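Local coordinates for 3-hydroxyacyl-thioester dehydratase X (PDB 4OOB), which catalyses the reversible hydration of trans-2-enoyl-CoA to (3R)-3-hydroxyacyl-CoA over a broad range of chain lengths, with a preference for C8 to C12 substrates, at residues V105-T109 and W119-T123; P18-V24 and I81-V87. All coordinates share one frame; numbering follows the deposited sequence.

Interaction 1 of 2, residues V105-T109 and W119-T123; sequences VDLVT and WHQVT
Leu107 and Thr123 and, two residues along, Thr109 and Gln121 are the hydrogen-bonded pairs of an antiparallel beta hairpin whose strand segments run at 168° to each other, 4.7 Å apart at closest. Each pair closes a two-bond ring: Leu107 N gives to Thr123 O at 2.7 Å, and Leu107 O accepts from Thr123 N at 3.1 Å. Thr109 N gives to Gln121 O and Gln121 N to Thr109 O, both at 2.8 Å. Val108 and Val122 form the non-hydrogen-bonded pair between them, where Val108 CA comes 3.2 Å from Gln121 O in a CA-H...O contact.

The apolar contacts lie on the face of Val108 and Val122. Val108 CG2 meets Val122 CG1 at 4.2 Å, while Val108 CG1, anti to the backbone N (chi1 177°), reaches across to His120 CE1 at 3.8 Å. The His120 ring lies obliquely to this methyl, and its ND1 is hydrogen-bonded to Asn110. On the same face, the Asp106 carboxylate flanks Val122 CG1 and is held by Arg97, Asn95 and Thr124.

The other face, with Leu107, Thr109 and Gln121, packs on helix 43-57, the central helix that a hotdog sheet wraps; strands 86-99 and 69-77 flank the hairpin.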
loop_
_atom_site.group_PDB
_atom_site.type_symbol
_atom_site.label_atom_id
_atom_site.label_comp_id
_atom_site.label_asym_id
_atom_site.label_seq_id
_atom_site.Cartn_x
_atom_site.Cartn_y
_atom_site.Cartn_z
ATOM N N VAL A 105 -3.224 13.022 5.893
ATOM C CA VAL A 105 -1.846 13.450 6.061
ATOM C C VAL A 105 -0.959 12.677 5.102
ATOM O O VAL A 105 -1.209 11.500 4.826
ATOM C CB VAL A 105 -1.365 13.207 7.490
ATOM C CG1 VAL A 105 -1.453 11.712 7.841
ATOM C CG2 VAL A 105 0.051 13.716 7.639
ATOM N N ASP A 106 0.092 13.314 4.625
ATOM C CA ASP A 106 1.048 12.663 3.779
ATOM C C ASP A 106 2.263 12.218 4.570
ATOM O O ASP A 106 2.835 12.982 5.348
ATOM C CB ASP A 106 1.516 13.601 2.681
ATOM C CG ASP A 106 0.465 13.887 1.608
ATOM O OD1 ASP A 106 -0.589 13.198 1.456
ATOM O OD2 ASP A 106 0.733 14.865 0.897
ATOM N N LEU A 107 2.682 10.972 4.332
ATOM C CA LEU A 107 3.888 10.386 4.975
ATOM C C LEU A 107 4.901 10.112 3.895
ATOM O O LEU A 107 4.647 9.317 3.019
ATOM C CB LEU A 107 3.521 9.092 5.669
ATOM C CG LEU A 107 2.958 9.133 7.095
ATOM C CD1 LEU A 107 2.646 10.509 7.579
ATOM C CD2 LEU A 107 1.753 8.231 7.270
ATOM N N VAL A 108 6.014 10.846 3.923
ATOM C CA VAL A 108 6.903 10.941 2.767
ATOM C C VAL A 108 8.169 10.228 3.218
ATOM O O VAL A 108 8.769 10.595 4.239
ATOM C CB VAL A 108 7.118 12.428 2.403
ATOM C CG1 VAL A 108 8.081 12.619 1.257
ATOM C CG2 VAL A 108 5.775 13.096 2.068
ATOM N N THR A 109 8.523 9.161 2.506
ATOM C CA THR A 109 9.648 8.329 2.877
ATOM C C THR A 109 10.721 8.280 1.762
ATOM O O THR A 109 10.414 8.090 0.560
ATOM C CB THR A 109 9.172 6.912 3.253
ATOM O OG1 THR A 109 8.319 7.006 4.379
ATOM C CG2 THR A 109 10.291 6.016 3.665
ATOM N N TRP A 119 14.650 4.907 -3.674
ATOM C CA TRP A 119 13.212 4.633 -3.609
ATOM C C TRP A 119 12.534 5.685 -2.720
ATOM O O TRP A 119 12.969 5.947 -1.596
ATOM C CB TRP A 119 13.025 3.197 -3.077
ATOM C CG TRP A 119 11.619 2.532 -3.071
ATOM C CD1 TRP A 119 11.138 1.592 -3.967
ATOM C CD2 TRP A 119 10.592 2.695 -2.088
ATOM N NE1 TRP A 119 9.870 1.156 -3.595
ATOM C CE2 TRP A 119 9.509 1.817 -2.450
ATOM C CE3 TRP A 119 10.480 3.473 -0.949
ATOM C CZ2 TRP A 119 8.345 1.732 -1.718
ATOM C CZ3 TRP A 119 9.333 3.398 -0.214
ATOM C CH2 TRP A 119 8.256 2.526 -0.598
ATOM N N HIS A 120 11.479 6.274 -3.255
ATOM C CA HIS A 120 10.777 7.383 -2.646
ATOM C C HIS A 120 9.281 7.077 -2.589
ATOM O O HIS A 120 8.705 6.603 -3.571
ATOM C CB HIS A 120 11.024 8.649 -3.508
ATOM C CG HIS A 120 10.333 9.872 -3.002
ATOM N ND1 HIS A 120 10.905 10.742 -2.089
ATOM C CD2 HIS A 120 9.124 10.383 -3.296
ATOM C CE1 HIS A 120 10.050 11.713 -1.821
ATOM N NE2 HIS A 120 8.961 11.512 -2.539
ATOM N N GLN A 121 8.632 7.426 -1.490
ATOM C CA GLN A 121 7.201 7.207 -1.373
ATOM C C GLN A 121 6.398 8.343 -0.691
ATOM O O GLN A 121 6.831 8.904 0.281
ATOM C CB GLN A 121 6.976 5.918 -0.638
ATOM C CG GLN A 121 5.546 5.629 -0.271
ATOM C CD GLN A 121 5.454 4.301 0.445
ATOM O OE1 GLN A 121 5.031 3.332 -0.148
ATOM N NE2 GLN A 121 5.915 4.234 1.703
ATOM N N VAL A 122 5.214 8.622 -1.253
ATOM C CA VAL A 122 4.177 9.442 -0.658
ATOM C C VAL A 122 2.937 8.535 -0.424
ATOM O O VAL A 122 2.345 7.948 -1.348
ATOM C CB VAL A 122 3.791 10.662 -1.504
ATOM C CG1 VAL A 122 2.921 11.619 -0.687
ATOM C CG2 VAL A 122 5.039 11.429 -2.036
ATOM N N THR A 123 2.623 8.391 0.854
ATOM C CA THR A 123 1.563 7.586 1.318
ATOM C C THR A 123 0.618 8.575 1.971
ATOM O O THR A 123 1.032 9.372 2.823
ATOM C CB THR A 123 2.055 6.642 2.437
ATOM O OG1 THR A 123 2.926 5.651 1.876
ATOM C CG2 THR A 123 0.857 5.999 3.207
#

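Interaction 2 of 2, residues P18-V24 and I81-V87; sequences PIDPANV and IAVTDAV
Ile81 meets Ile19 through methyl groups, Ile81 CG2 lying 3.9 Å from Ile19 CD1. Ile19 carries most of the contact: with CG1 anti to the carbonyl carbon (chi1 -73°) and an extended chain, its two arms part over a type I turn, Ala82 to Asp85, and touch the turn's backbone oxygens.

At Ala82 the turn begins, and its carbonyl oxygen accepts from Asp85 N. Ala82 N in turn gives to Asp85 OD2 at 2.8 Å, arriving from above the carboxylate plane, so a side-chain bond braces the turn as well; the same OD2 forms a salt bridge with Arg79.

Val83 spreads its methyls over the start of the helix. Val83 CG1 rests against the CB-CG side of the Pro21 ring, 3.7 Å from Pro21 CB, and Val83 CG2 meets Val24 CG1 at 4.2 Å. Val83 O lies 3.5 Å from Ile19 CG2. The helix start is itself fixed by Asp20, the N-cap, whose OD1 accepts from Ala22 N.

Further on, Asp85 O lies 3.5 Å from Ile19 CD1. Ala86 then passes Pro18, their CA atoms 4.3 Å apart, and Val87 CG1 joins Ile81 CG2 in packing against Ile19 CD1.

No hydrogen bond joins the two segments, but Val87 pairs through its backbone with Leu17, where strand 12-18 borders strand 86-99. Leu47 of helix 43-57 lies against both Ile19 and Val87, Tyr35 covers Pro21 and Val24, and Val111 of strand 102-113 backs Ile81 and Val87.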
loop_
_atom_site.group_PDB
_atom_site.type_symbol
_atom_site.label_atom_id
_atom_site.label_comp_id
_atom_site.label_asym_id
_atom_site.label_seq_id
_atom_site.Cartn_x
_atom_site.Cartn_y
_atom_site.Cartn_z
ATOM N N PRO A 18 18.996 -3.080 8.078
ATOM C CA PRO A 18 19.266 -4.292 7.299
ATOM C C PRO A 18 17.981 -4.880 6.733
ATOM O O PRO A 18 16.899 -4.609 7.221
ATOM C CB PRO A 18 19.894 -5.263 8.324
ATOM C CG PRO A 18 19.433 -4.782 9.661
ATOM C CD PRO A 18 19.146 -3.297 9.534
ATOM N N ILE A 19 18.121 -5.668 5.684
ATOM C CA ILE A 19 16.986 -6.352 5.101
ATOM C C ILE A 19 17.143 -7.831 5.403
ATOM O O ILE A 19 18.161 -8.427 5.079
ATOM C CB ILE A 19 16.913 -6.048 3.587
ATOM C CG1 ILE A 19 16.431 -4.594 3.403
ATOM C CG2 ILE A 19 16.025 -7.053 2.847
ATOM C CD1 ILE A 19 16.725 -3.980 2.048
ATOM N N ASP A 20 16.136 -8.398 6.055
ATOM C CA ASP A 20 16.027 -9.819 6.215
ATOM C C ASP A 20 15.463 -10.532 4.974
ATOM O O ASP A 20 14.254 -10.456 4.707
ATOM C CB ASP A 20 15.151 -10.156 7.394
ATOM C CG ASP A 20 15.071 -11.631 7.612
ATOM O OD1 ASP A 20 15.878 -12.352 6.978
ATOM O OD2 ASP A 20 14.202 -12.082 8.379
ATOM N N PRO A 21 16.312 -11.314 4.270
ATOM C CA PRO A 21 15.850 -11.987 3.075
ATOM C C PRO A 21 14.644 -12.910 3.279
ATOM O O PRO A 21 13.874 -13.114 2.318
ATOM C CB PRO A 21 17.058 -12.796 2.621
ATOM C CG PRO A 21 18.238 -12.188 3.314
ATOM C CD PRO A 21 17.707 -11.640 4.595
ATOM N N ALA A 22 14.496 -13.471 4.487
ATOM C CA ALA A 22 13.367 -14.378 4.820
ATOM C C ALA A 22 12.046 -13.609 4.816
ATOM O O ALA A 22 10.970 -14.150 4.484
ATOM C CB ALA A 22 13.568 -15.025 6.188
ATOM N N ASN A 23 12.124 -12.364 5.260
ATOM C CA ASN A 23 10.953 -11.521 5.324
ATOM C C ASN A 23 10.541 -11.125 3.903
ATOM O O ASN A 23 9.375 -11.148 3.571
ATOM C CB ASN A 23 11.260 -10.295 6.154
ATOM C CG ASN A 23 10.037 -9.491 6.404
ATOM O OD1 ASN A 23 9.875 -8.391 5.889
ATOM N ND2 ASN A 23 9.130 -10.068 7.126
ATOM N N VAL A 24 11.521 -10.812 3.057
ATOM C CA VAL A 24 11.255 -10.565 1.651
ATOM C C VAL A 24 10.573 -11.804 1.023
ATOM O O VAL A 24 9.538 -11.670 0.373
ATOM C CB VAL A 24 12.520 -10.202 0.823
ATOM C CG1 VAL A 24 12.124 -9.829 -0.617
ATOM C CG2 VAL A 24 13.320 -9.087 1.478
ATOM N N ILE A 81 16.370 -2.087 -5.200
ATOM C CA ILE A 81 17.068 -2.317 -3.955
ATOM C C ILE A 81 17.333 -3.819 -3.828
ATOM O O ILE A 81 16.429 -4.644 -3.991
ATOM C CB ILE A 81 16.220 -1.828 -2.770
ATOM C CG1 ILE A 81 16.076 -0.303 -2.824
ATOM C CG2 ILE A 81 16.847 -2.245 -1.442
ATOM C CD1 ILE A 81 14.996 0.210 -1.902
ATOM N N ALA A 82 18.591 -4.156 -3.574
ATOM C CA ALA A 82 18.973 -5.533 -3.454
ATOM C C ALA A 82 18.545 -6.050 -2.081
ATOM O O ALA A 82 18.486 -5.329 -1.095
ATOM C CB ALA A 82 20.475 -5.730 -3.696
ATOM N N VAL A 83 18.166 -7.310 -2.061
ATOM C CA VAL A 83 17.943 -8.032 -0.838
ATOM C C VAL A 83 19.199 -7.911 0.068
ATOM O O VAL A 83 19.100 -7.872 1.288
ATOM C CB VAL A 83 17.596 -9.464 -1.260
ATOM C CG1 VAL A 83 17.790 -10.468 -0.152
ATOM C CG2 VAL A 83 16.174 -9.488 -1.776
ATOM N N THR A 84 20.377 -7.800 -0.544
ATOM C CA THR A 84 21.657 -7.713 0.191
ATOM C C THR A 84 22.011 -6.304 0.649
ATOM O O THR A 84 22.942 -6.139 1.407
ATOM C CB THR A 84 22.831 -8.244 -0.654
ATOM O OG1 THR A 84 22.927 -7.530 -1.896
ATOM C CG2 THR A 84 22.633 -9.704 -0.979
ATOM N N ASP A 85 21.268 -5.289 0.198
ATOM C CA ASP A 85 21.465 -3.914 0.671
ATOM C C ASP A 85 21.026 -3.715 2.122
ATOM O O ASP A 85 20.131 -4.386 2.621
ATOM C CB ASP A 85 20.688 -2.942 -0.194
ATOM C CG ASP A 85 21.249 -2.809 -1.568
ATOM O OD1 ASP A 85 22.442 -3.101 -1.768
ATOM O OD2 ASP A 85 20.505 -2.366 -2.458
ATOM N N ALA A 86 21.701 -2.802 2.803
ATOM C CA ALA A 86 21.177 -2.194 4.027
ATOM C C ALA A 86 20.692 -0.802 3.575
ATOM O O ALA A 86 21.210 -0.292 2.561
ATOM C CB ALA A 86 22.277 -2.093 5.077
ATOM N N VAL A 87 19.710 -0.193 4.259
ATOM C CA VAL A 87 19.130 1.087 3.761
ATOM C C VAL A 87 19.071 2.244 4.744
ATOM O O VAL A 87 18.855 2.041 5.926
ATOM C CB VAL A 87 17.703 0.906 3.161
ATOM C CG1 VAL A 87 17.736 0.042 1.933
ATOM C CG2 VAL A 87 16.710 0.383 4.170
#

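In the fold
Both segments of interaction 2 come earlier in the chain than those of interaction 1, and the centres of the two contacts lie about 20 Å apart. Both reach the same antiparallel sheet, interaction 2 where 81-87 runs into strand 86-99, the neighbour of strand 102-113 in the hairpin of interaction 1. Direct packing connects them, Trp119 CB lying 3.8 Å from Ile81 CD1. Helix 43-57 sets Val52 against Leu107 and Thr109 and also reaches interaction 2. Interaction 1 thus belongs to the sheet around the central helix of a hotdog fold, whereas interaction 2 lies at the sheet's border, where the end of strand 12-18 and the start of helix 21-31 pack on the turn before strand 86-99.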